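Local coordinates for protein aminotransferase AspB (Helicobacter pylori 26695, PDB 3EZS) that probably transfers amino groups between amino acids and keto acids with pyridoxal 5'-phosphate as cofactor, at residues Ala183-Phe188 against Phe220-Leu224; Tyr196-Asn202 against Pro307-Tyr311; Gln68-Arg74 against Trp276-Arg280. All coordinates share one frame. Numbering follows the deposited sequence.

Contact 1: residues Ala183-Phe188 against Phe220-Leu224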
loop_
_atom_site.group_PDB
_atom_site.type_symbol
_atom_site.label_atom_id
_atom_site.label_comp_id
_atom_site.label_asym_id
_atom_site.label_seq_id
_atom_site.Cartn_x
_atom_site.Cartn_y
_atom_site.Cartn_z
ATOM N N ALA A 183 -27.183 4.531 -12.506
ATOM C CA ALA A 183 -25.887 3.995 -12.913
ATOM C C ALA A 183 -26.032 3.089 -14.141
ATOM O O ALA A 183 -25.214 3.140 -15.060
ATOM C CB ALA A 183 -25.253 3.218 -11.762
ATOM N N LEU A 184 -27.061 2.248 -14.148
ATOM C CA LEU A 184 -27.280 1.341 -15.279
ATOM C C LEU A 184 -27.841 2.077 -16.484
ATOM O O LEU A 184 -27.477 1.765 -17.603
ATOM C CB LEU A 184 -28.197 0.175 -14.883
ATOM C CG LEU A 184 -27.653 -0.761 -13.799
ATOM C CD1 LEU A 184 -28.689 -1.850 -13.461
ATOM C CD2 LEU A 184 -26.301 -1.362 -14.241
ATOM N N LYS A 185 -28.708 3.064 -16.247
ATOM C CA LYS A 185 -29.308 3.848 -17.324
ATOM C C LYS A 185 -28.274 4.704 -18.049
ATOM O O LYS A 185 -28.247 4.741 -19.278
ATOM C CB LYS A 185 -30.398 4.776 -16.768
ATOM C CG LYS A 185 -31.090 5.644 -17.818
ATOM C CD LYS A 185 -32.083 6.588 -17.174
ATOM C CE LYS A 185 -32.852 7.393 -18.219
ATOM N NZ LYS A 185 -33.719 8.424 -17.572
ATOM N N HIS A 186 -27.451 5.418 -17.285
ATOM C CA HIS A 186 -26.462 6.311 -17.876
ATOM C C HIS A 186 -25.095 5.660 -18.087
ATOM O O HIS A 186 -24.204 6.267 -18.669
ATOM C CB HIS A 186 -26.328 7.565 -17.022
ATOM C CG HIS A 186 -27.590 8.371 -16.942
ATOM N ND1 HIS A 186 -27.975 9.248 -17.932
ATOM C CD2 HIS A 186 -28.551 8.436 -15.989
ATOM C CE1 HIS A 186 -29.120 9.815 -17.594
ATOM N NE2 HIS A 186 -29.488 9.345 -16.416
ATOM N N ASP A 187 -24.945 4.424 -17.625
ATOM C CA ASP A 187 -23.684 3.687 -17.722
ATOM C C ASP A 187 -22.489 4.410 -17.062
ATOM O O ASP A 187 -21.503 4.748 -17.729
ATOM C CB ASP A 187 -23.373 3.306 -19.185
ATOM C CG ASP A 187 -22.311 2.198 -19.298
ATOM O OD1 ASP A 187 -22.069 1.479 -18.301
ATOM O OD2 ASP A 187 -21.730 2.033 -20.391
ATOM N N PHE A 188 -22.611 4.693 -15.764
ATOM C CA PHE A 188 -21.474 5.192 -14.971
ATOM C C PHE A 188 -21.210 4.209 -13.821
ATOM O O PHE A 188 -22.062 3.377 -13.498
ATOM C CB PHE A 188 -21.631 6.636 -14.470
ATOM C CG PHE A 188 -22.829 6.874 -13.613
ATOM C CD1 PHE A 188 -22.816 6.549 -12.266
ATOM C CD2 PHE A 188 -23.967 7.487 -14.146
ATOM C CE1 PHE A 188 -23.925 6.789 -11.465
ATOM C CE2 PHE A 188 -25.092 7.738 -13.349
ATOM C CZ PHE A 188 -25.065 7.397 -12.003
ATOM N N PHE A 220 -24.301 -7.203 -9.921
ATOM C CA PHE A 220 -23.663 -5.994 -9.399
ATOM C C PHE A 220 -22.912 -5.201 -10.470
ATOM O O PHE A 220 -21.892 -4.580 -10.178
ATOM C CB PHE A 220 -22.729 -6.319 -8.223
ATOM C CG PHE A 220 -23.324 -7.258 -7.218
ATOM C CD1 PHE A 220 -24.475 -6.902 -6.516
ATOM C CD2 PHE A 220 -22.717 -8.489 -6.944
ATOM C CE1 PHE A 220 -25.048 -7.773 -5.576
ATOM C CE2 PHE A 220 -23.271 -9.361 -5.992
ATOM C CZ PHE A 220 -24.454 -8.992 -5.311
ATOM N N LYS A 221 -23.417 -5.247 -11.702
ATOM C CA LYS A 221 -22.855 -4.496 -12.825
ATOM C C LYS A 221 -22.761 -3.007 -12.488
ATOM O O LYS A 221 -23.743 -2.422 -11.993
ATOM C CB LYS A 221 -23.728 -4.662 -14.072
ATOM C CG LYS A 221 -23.253 -3.870 -15.292
ATOM C CD LYS A 221 -24.072 -4.219 -16.538
ATOM C CE LYS A 221 -23.574 -3.499 -17.807
ATOM N NZ LYS A 221 -23.856 -2.029 -17.821
ATOM N N ASN A 222 -21.582 -2.425 -12.754
ATOM C CA ASN A 222 -21.260 -1.020 -12.499
ATOM C C ASN A 222 -21.233 -0.595 -11.012
ATOM O O ASN A 222 -21.040 0.594 -10.717
ATOM C CB ASN A 222 -22.222 -0.085 -13.256
ATOM C CG ASN A 222 -21.966 -0.047 -14.747
ATOM O OD1 ASN A 222 -21.327 -0.929 -15.308
ATOM N ND2 ASN A 222 -22.453 1.006 -15.391
ATOM N N VAL A 223 -21.388 -1.541 -10.092
ATOM C CA VAL A 223 -21.542 -1.198 -8.668
ATOM C C VAL A 223 -20.555 -1.929 -7.755
ATOM O O VAL A 223 -20.300 -3.138 -7.913
ATOM C CB VAL A 223 -22.997 -1.462 -8.219
ATOM C CG1 VAL A 223 -23.199 -1.154 -6.729
ATOM C CG2 VAL A 223 -23.987 -0.648 -9.087
ATOM N N LEU A 224 -20.025 -1.172 -6.791
ATOM C CA LEU A 224 -19.029 -1.637 -5.834
ATOM C C LEU A 224 -19.222 -0.960 -4.469
ATOM O O LEU A 224 -19.707 0.159 -4.382
ATOM C CB LEU A 224 -17.616 -1.319 -6.352
ATOM C CG LEU A 224 -17.202 -1.970 -7.687
ATOM C CD1 LEU A 224 -16.363 -1.043 -8.485
ATOM C CD2 LEU A 224 -16.546 -3.330 -7.514
#
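Ala183 lies in the last turn of helix 173-186. Its CB points toward Phe220-Leu224, but its carbonyl serves its own segment: Phe188 N donates to Ala183 O at 3.1 Å. Leu184 sets off sideways, and its m,t rotamer brings the end of the side chain nearer. Its CD2 lies 3.6 Å from Lys221 O and 4.1 Å from Lys221 CG, so a methyl group rests on the backbone and the aliphatic part of the lysine. Asp187 leaves the helical conformation with positive phi. Its carboxylate reaches the side-chain amide of Asn222, with Asn222 ND2 to Asp187 OD1 at 3.0 Å and nearly straight. The same oxygen forms a long salt bridge, Asp187 OD1 to Lys221 NZ at 4.0 Å. The CA-to-CB bond of Phe188 points away, and its side chain packs on Leu152 of helix 149-154. The Phe188 carbonyl accepts a weak bond, Asn222 ND2 to Phe188 O at 3.1 Å. Asn222 thus binds both Asp187 and Phe188. It can do so from a type II beta turn, Phe220 to Val223, closed by Val223 N to Phe220 O at 3.1 Å. Backbone hydrogen bonds of Asn222 and Leu224 with Leu190 pair the two strands in parallel. Here a helix leads into strand 189-193 beside the start of its parallel neighbour 223-228, an alpha/beta arrangement typical of the large domain of fold-type I pyridoxal phosphate enzymes.

Contact 2: residues Tyr196-Asn202 against Pro307-Tyr311. With EDO (1,2-ethanediol), chain F.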
loop_
_atom_site.group_PDB
_atom_site.type_symbol
_atom_site.label_atom_id
_atom_site.label_comp_id
_atom_site.label_asym_id
_atom_site.label_seq_id
_atom_site.Cartn_x
_atom_site.Cartn_y
_atom_site.Cartn_z
ATOM N N TYR A 196 -18.912 2.921 7.586
ATOM C CA TYR A 196 -19.701 3.129 8.812
ATOM C C TYR A 196 -20.905 2.195 8.905
ATOM O O TYR A 196 -21.761 2.375 9.762
ATOM C CB TYR A 196 -20.139 4.607 8.926
ATOM C CG TYR A 196 -18.945 5.512 9.127
ATOM C CD1 TYR A 196 -18.405 5.704 10.385
ATOM C CD2 TYR A 196 -18.324 6.120 8.052
ATOM C CE1 TYR A 196 -17.292 6.502 10.575
ATOM C CE2 TYR A 196 -17.204 6.914 8.226
ATOM C CZ TYR A 196 -16.689 7.101 9.494
ATOM O OH TYR A 196 -15.582 7.898 9.683
ATOM N N SER A 197 -20.947 1.153 8.082
ATOM C CA SER A 197 -22.116 0.282 8.064
ATOM C C SER A 197 -22.319 -0.520 9.353
ATOM O O SER A 197 -23.410 -1.002 9.595
ATOM C CB SER A 197 -22.089 -0.624 6.824
ATOM O OG SER A 197 -20.908 -1.399 6.803
ATOM N N GLU A 198 -21.283 -0.642 10.185
ATOM C CA GLU A 198 -21.395 -1.348 11.456
ATOM C C GLU A 198 -21.510 -0.398 12.646
ATOM O O GLU A 198 -21.532 -0.850 13.789
ATOM C CB GLU A 198 -20.189 -2.280 11.650
ATOM C CG GLU A 198 -20.194 -3.529 10.780
ATOM C CD GLU A 198 -21.091 -4.605 11.352
ATOM O OE1 GLU A 198 -22.318 -4.424 11.326
ATOM O OE2 GLU A 198 -20.564 -5.630 11.849
ATOM N N ILE A 199 -21.576 0.908 12.375
ATOM C CA ILE A 199 -21.691 1.924 13.408
ATOM C C ILE A 199 -23.101 2.455 13.273
ATOM O O ILE A 199 -23.378 3.290 12.434
ATOM C CB ILE A 199 -20.631 3.065 13.247
ATOM C CG1 ILE A 199 -19.217 2.489 13.031
ATOM C CG2 ILE A 199 -20.664 4.010 14.460
ATOM C CD1 ILE A 199 -18.809 1.424 14.078
ATOM N N TYR A 200 -24.010 1.930 14.079
ATOM C CA TYR A 200 -25.402 2.321 14.007
ATOM C C TYR A 200 -26.062 2.075 15.358
ATOM O O TYR A 200 -25.594 1.270 16.166
ATOM C CB TYR A 200 -26.129 1.590 12.868
ATOM C CG TYR A 200 -26.172 0.089 13.017
ATOM C CD1 TYR A 200 -27.212 -0.539 13.685
ATOM C CD2 TYR A 200 -25.165 -0.701 12.490
ATOM C CE1 TYR A 200 -27.241 -1.935 13.817
ATOM C CE2 TYR A 200 -25.180 -2.084 12.618
ATOM C CZ TYR A 200 -26.210 -2.688 13.275
ATOM O OH TYR A 200 -26.195 -4.046 13.387
ATOM N N GLU A 201 -27.173 2.765 15.576
ATOM C CA GLU A 201 -27.832 2.791 16.868
ATOM C C GLU A 201 -28.977 1.814 17.019
ATOM O O GLU A 201 -29.082 1.149 18.039
ATOM C CB GLU A 201 -28.345 4.218 17.095
ATOM C CG GLU A 201 -29.002 4.480 18.426
ATOM C CD GLU A 201 -29.688 5.824 18.455
ATOM O OE1 GLU A 201 -29.245 6.742 17.736
ATOM O OE2 GLU A 201 -30.669 5.960 19.203
ATOM N N ASN A 202 -29.863 1.770 16.027
ATOM C CA ASN A 202 -31.042 0.908 16.085
ATOM C C ASN A 202 -31.025 -0.097 14.922
ATOM O O ASN A 202 -30.457 -1.184 15.024
ATOM C CB ASN A 202 -32.338 1.769 16.039
ATOM C CG ASN A 202 -32.398 2.831 17.126
ATOM O OD1 ASN A 202 -31.993 2.604 18.262
ATOM N ND2 ASN A 202 -32.940 4.002 16.779
ATOM N N PRO A 307 -29.379 8.139 13.399
ATOM C CA PRO A 307 -28.912 6.985 14.191
ATOM C C PRO A 307 -27.855 6.080 13.509
ATOM O O PRO A 307 -27.932 4.850 13.598
ATOM C CB PRO A 307 -30.215 6.224 14.479
ATOM C CG PRO A 307 -31.067 6.487 13.268
ATOM C CD PRO A 307 -30.691 7.881 12.770
ATOM N N TYR A 308 -26.857 6.702 12.876
ATOM C CA TYR A 308 -25.813 6.008 12.141
ATOM C C TYR A 308 -24.541 6.858 12.279
ATOM O O TYR A 308 -24.614 8.089 12.464
ATOM C CB TYR A 308 -26.174 5.840 10.635
ATOM C CG TYR A 308 -27.537 5.253 10.363
ATOM C CD1 TYR A 308 -27.713 3.876 10.245
ATOM C CD2 TYR A 308 -28.660 6.075 10.215
ATOM C CE1 TYR A 308 -28.982 3.322 10.017
ATOM C CE2 TYR A 308 -29.945 5.532 9.958
ATOM C CZ TYR A 308 -30.090 4.155 9.866
ATOM O OH TYR A 308 -31.331 3.597 9.631
ATOM N N SER A 309 -23.394 6.189 12.138
ATOM C CA SER A 309 -22.053 6.770 12.283
ATOM C C SER A 309 -21.887 7.105 13.766
ATOM O O SER A 309 -22.767 6.811 14.551
ATOM C CB SER A 309 -21.828 8.020 11.398
ATOM O OG SER A 309 -22.195 9.247 12.050
ATOM N N PHE A 310 -20.750 7.675 14.141
ATOM C CA PHE A 310 -20.552 8.142 15.505
ATOM C C PHE A 310 -20.336 9.674 15.562
ATOM O O PHE A 310 -19.752 10.204 16.524
ATOM C CB PHE A 310 -19.450 7.349 16.233
ATOM C CG PHE A 310 -18.117 7.251 15.511
ATOM C CD1 PHE A 310 -17.440 8.368 15.062
ATOM C CD2 PHE A 310 -17.483 6.019 15.405
ATOM C CE1 PHE A 310 -16.200 8.256 14.456
ATOM C CE2 PHE A 310 -16.238 5.909 14.804
ATOM C CZ PHE A 310 -15.603 7.031 14.332
ATOM N N TYR A 311 -20.838 10.385 14.545
ATOM C CA TYR A 311 -20.713 11.837 14.477
ATOM C C TYR A 311 -21.981 12.594 14.872
ATOM O O TYR A 311 -23.089 12.037 14.859
ATOM C CB TYR A 311 -20.313 12.302 13.070
ATOM C CG TYR A 311 -19.035 11.682 12.572
ATOM C CD1 TYR A 311 -17.815 12.007 13.150
ATOM C CD2 TYR A 311 -19.046 10.751 11.541
ATOM C CE1 TYR A 311 -16.637 11.413 12.711
ATOM C CE2 TYR A 311 -17.875 10.159 11.097
ATOM C CZ TYR A 311 -16.677 10.484 11.701
ATOM O OH TYR A 311 -15.504 9.892 11.268
HETATM C C1 EDO F . -14.337 8.302 6.636
HETATM O O1 EDO F . -13.668 7.109 7.080
HETATM C C2 EDO F . -14.910 8.062 5.227
HETATM O O2 EDO F . -16.255 7.590 5.186
HETATM O O HOH W 1 -29.797 2.845 13.302
#
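The apolar centre is an aromatic cluster of Tyr196, Phe310 and Tyr311. Tyr196 presents its edge to the face of Phe310 in a T-shaped pair, with centroids 5.8 Å apart and planes at 87°. Tyr311 in turn directs its edge to the face of Tyr196 in an offset edge-to-face pair, with centroids 5.5 Å apart. Ile199 extends the cluster, its CG2 lying 3.9 Å from Phe310 CD2. Two loops meet here, joined by a single antiparallel beta bridge between Tyr200 and Tyr308. One follows strand 189-193 of the large mixed sheet; the other runs into strand 311-315 of the small antiparallel sheet. The contact therefore links two sheets of this aminotransferase fold. Its aromatic end probably borders the cofactor pocket, as in related fold-type I aminotransferases; Lys231, which touches Tyr196, is probably the Schiff-base lysine. A type I turn, Tyr196 to Ile199, brings the first loop round to the bridge. Two backbone bonds flank the bridged pair: Ser309 N to Ile199 O at 2.9 Å and Glu201 N to Pro307 O at 3.0 Å. Ser309 OG accepts from Tyr311 N at 3.1 Å in an ST turn. Towards the polar edge, Glu201 packs on Pro307, while its carboxylate makes salt bridges to Lys294 and Arg297 of helix 280-299. A water accepts from Asn202 N and donates to Pro307 O. At the Tyr196 end, 1,2-ethanediol, probably from the crystallisation liquor, bonds to Asp193 and weakly to the tyrosine hydroxyl. That hydroxyl has a much shorter hydrogen bond, Tyr196 OH to Tyr311 OH at 2.5 Å.

Contact 3: residues Gln68-Arg74 against Trp276-Arg280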
loop_
_atom_site.group_PDB
_atom_site.type_symbol
_atom_site.label_atom_id
_atom_site.label_comp_id
_atom_site.label_asym_id
_atom_site.label_seq_id
_atom_site.Cartn_x
_atom_site.Cartn_y
_atom_site.Cartn_z
ATOM N N GLN A 68 -14.127 -12.765 5.040
ATOM C CA GLN A 68 -14.753 -11.500 4.661
ATOM C C GLN A 68 -16.094 -11.736 3.952
ATOM O O GLN A 68 -17.070 -11.002 4.173
ATOM C CB GLN A 68 -13.791 -10.665 3.820
ATOM C CG GLN A 68 -12.588 -10.135 4.631
ATOM C CD GLN A 68 -11.606 -9.328 3.794
ATOM O OE1 GLN A 68 -11.354 -9.657 2.635
ATOM N NE2 GLN A 68 -11.028 -8.283 4.389
ATOM N N ARG A 69 -16.137 -12.756 3.091
ATOM C CA ARG A 69 -17.381 -13.117 2.428
ATOM C C ARG A 69 -18.416 -13.588 3.464
ATOM O O ARG A 69 -19.590 -13.232 3.378
ATOM C CB ARG A 69 -17.164 -14.188 1.358
ATOM C CG ARG A 69 -16.302 -13.713 0.200
ATOM C CD ARG A 69 -16.456 -14.587 -1.050
ATOM N NE ARG A 69 -16.058 -15.971 -0.824
ATOM C CZ ARG A 69 -14.804 -16.421 -0.841
ATOM N NH1 ARG A 69 -13.784 -15.605 -1.076
ATOM N NH2 ARG A 69 -14.569 -17.701 -0.613
ATOM N N GLY A 70 -17.981 -14.386 4.434
ATOM C CA GLY A 70 -18.879 -14.874 5.491
ATOM C C GLY A 70 -19.515 -13.714 6.245
ATOM O O GLY A 70 -20.717 -13.721 6.517
ATOM N N PHE A 71 -18.691 -12.717 6.562
ATOM C CA PHE A 71 -19.167 -11.475 7.177
ATOM C C PHE A 71 -20.279 -10.821 6.348
ATOM O O PHE A 71 -21.335 -10.455 6.886
ATOM C CB PHE A 71 -18.021 -10.464 7.385
ATOM C CG PHE A 71 -18.514 -9.074 7.673
ATOM C CD1 PHE A 71 -19.088 -8.776 8.899
ATOM C CD2 PHE A 71 -18.465 -8.092 6.706
ATOM C CE1 PHE A 71 -19.586 -7.543 9.146
ATOM C CE2 PHE A 71 -18.966 -6.857 6.948
ATOM C CZ PHE A 71 -19.506 -6.568 8.189
ATOM N N PHE A 72 -20.053 -10.685 5.044
ATOM C CA PHE A 72 -21.028 -10.035 4.159
ATOM C C PHE A 72 -22.357 -10.806 4.127
ATOM O O PHE A 72 -23.434 -10.197 4.114
ATOM C CB PHE A 72 -20.466 -9.827 2.754
ATOM C CG PHE A 72 -21.073 -8.667 2.037
ATOM C CD1 PHE A 72 -20.536 -7.402 2.182
ATOM C CD2 PHE A 72 -22.198 -8.823 1.261
ATOM C CE1 PHE A 72 -21.093 -6.329 1.547
ATOM C CE2 PHE A 72 -22.758 -7.747 0.628
ATOM C CZ PHE A 72 -22.211 -6.501 0.771
ATOM N N LYS A 73 -22.269 -12.135 4.151
ATOM C CA LYS A 73 -23.445 -12.992 4.199
ATOM C C LYS A 73 -24.233 -12.810 5.489
ATOM O O LYS A 73 -25.417 -12.545 5.439
ATOM C CB LYS A 73 -23.050 -14.469 4.028
ATOM C CG LYS A 73 -24.235 -15.441 3.967
ATOM C CD LYS A 73 -23.784 -16.897 3.755
ATOM N N ARG A 74 -23.584 -12.942 6.639
ATOM C CA ARG A 74 -24.262 -12.755 7.910
ATOM C C ARG A 74 -24.856 -11.368 8.055
ATOM O O ARG A 74 -25.976 -11.214 8.540
ATOM C CB ARG A 74 -23.302 -12.946 9.074
ATOM C CG ARG A 74 -22.733 -14.360 9.256
ATOM C CD ARG A 74 -22.081 -14.457 10.644
ATOM N NE ARG A 74 -21.093 -13.402 10.864
ATOM C CZ ARG A 74 -19.812 -13.457 10.492
ATOM N NH1 ARG A 74 -19.311 -14.503 9.837
ATOM N NH2 ARG A 74 -19.016 -12.440 10.768
ATOM N N TRP A 276 -12.913 -10.774 11.485
ATOM C CA TRP A 276 -14.051 -10.849 10.557
ATOM C C TRP A 276 -14.999 -12.008 10.839
ATOM O O TRP A 276 -16.157 -11.926 10.483
ATOM C CB TRP A 276 -13.604 -10.913 9.091
ATOM C CG TRP A 276 -13.041 -9.624 8.497
ATOM C CD1 TRP A 276 -11.750 -9.385 8.144
ATOM C CD2 TRP A 276 -13.772 -8.421 8.173
ATOM N NE1 TRP A 276 -11.628 -8.116 7.619
ATOM C CE2 TRP A 276 -12.847 -7.501 7.637
ATOM C CE3 TRP A 276 -15.111 -8.027 8.307
ATOM C CZ2 TRP A 276 -13.222 -6.217 7.199
ATOM C CZ3 TRP A 276 -15.479 -6.729 7.886
ATOM C CH2 TRP A 276 -14.536 -5.862 7.318
ATOM N N LEU A 277 -14.492 -13.092 11.425
ATOM C CA LEU A 277 -15.299 -14.255 11.760
ATOM C C LEU A 277 -16.237 -14.043 12.968
ATOM O O LEU A 277 -17.221 -14.764 13.118
ATOM C CB LEU A 277 -14.392 -15.449 12.079
ATOM C CG LEU A 277 -13.600 -16.178 10.998
ATOM C CD1 LEU A 277 -12.415 -16.987 11.584
ATOM C CD2 LEU A 277 -14.522 -17.085 10.162
ATOM N N ASP A 278 -15.919 -13.070 13.822
ATOM C CA ASP A 278 -16.672 -12.840 15.057
ATOM C C ASP A 278 -17.514 -11.572 15.036
ATOM O O ASP A 278 -17.052 -10.510 14.559
ATOM C CB ASP A 278 -15.693 -12.723 16.216
ATOM C CG ASP A 278 -16.383 -12.447 17.523
ATOM O OD1 ASP A 278 -17.121 -13.327 17.994
ATOM O OD2 ASP A 278 -16.183 -11.355 18.082
ATOM N N ASP A 279 -18.738 -11.685 15.563
ATOM C CA ASP A 279 -19.674 -10.556 15.656
ATOM C C ASP A 279 -19.832 -9.987 17.069
ATOM O O ASP A 279 -20.261 -8.855 17.232
ATOM C CB ASP A 279 -21.057 -10.979 15.144
ATOM C CG ASP A 279 -21.079 -11.238 13.634
ATOM O OD1 ASP A 279 -20.214 -10.722 12.907
ATOM O OD2 ASP A 279 -21.966 -11.963 13.181
ATOM N N ARG A 280 -19.451 -10.754 18.072
ATOM C CA ARG A 280 -19.616 -10.368 19.460
ATOM C C ARG A 280 -18.888 -9.120 19.817
ATOM O O ARG A 280 -19.495 -8.198 20.357
ATOM C CB ARG A 280 -19.126 -11.474 20.379
ATOM C CG ARG A 280 -19.984 -12.686 20.329
ATOM C CD ARG A 280 -19.330 -13.845 21.044
ATOM N NE ARG A 280 -20.215 -14.995 20.962
ATOM C CZ ARG A 280 -19.884 -16.246 21.259
ATOM N NH1 ARG A 280 -18.655 -16.566 21.663
ATOM N NH2 ARG A 280 -20.801 -17.189 21.121
#
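Arg74 carries most of the polar chemistry across this contact. Its NE donates to Asp279 OD2 at 2.9 Å and its NH2 to Asp279 OD1 at 3.0 Å, a two-point salt bridge. The same NH2 also donates to Trp276 O at 2.9 Å, so the guanidinium ties a helix end to the loop beyond it. Asp279 OD1 has a second cationic partner in Arg232. Asp278 OD1 takes a weak capping bond from Arg280 N at 3.5 Å, while its OD2 accepts from His281. The contact thus sets helix 62-76 against the end of helix 266-277 and the short link to helix 280-299. Both helices meet strand 241-245, the antiparallel strand of the large mixed sheet in this fold-type I large domain, through Phe242, which is touched by Gln68, Phe71 and Trp276. Gln68 NE2 and Trp276 NE1 are 3.3 Å apart, but both are donors and do not bond. Each has its own acceptor: Gly241 O for the amide and Ser240 OG for the indole. Gln68 OE1 accepts from Ser87. Gln68 CG makes a CH-pi contact over the five-membered ring of Trp276, 3.7 Å from its centroid, and Phe71 CD2 meets Trp276 CZ3 at 3.5 Å.

Overall arrangement
Contact 2 is the buried one, its centre about 11 Å from the centre of the chain. Contacts 1 and 3 are partly buried, with centres about 21 Å and 19 Å from it. Contacts 1 and 2 both adjoin strand 189-193: the first at its start, the second in the loop after it. Contact 3 lies against strand 241-245, next to strand 223-228 of contact 1. Contacts 2 and 3 touch, with Glu198 OE2 3.5 Å from Phe71 CE1, and Arg232 makes salt bridges to both Glu198 and Asp279. Aromatic rings and backbone bonds dominate contact 2. A salt bridge joins contact 3; the Asn222 amide dominates contact 1, whose salt bridge is long.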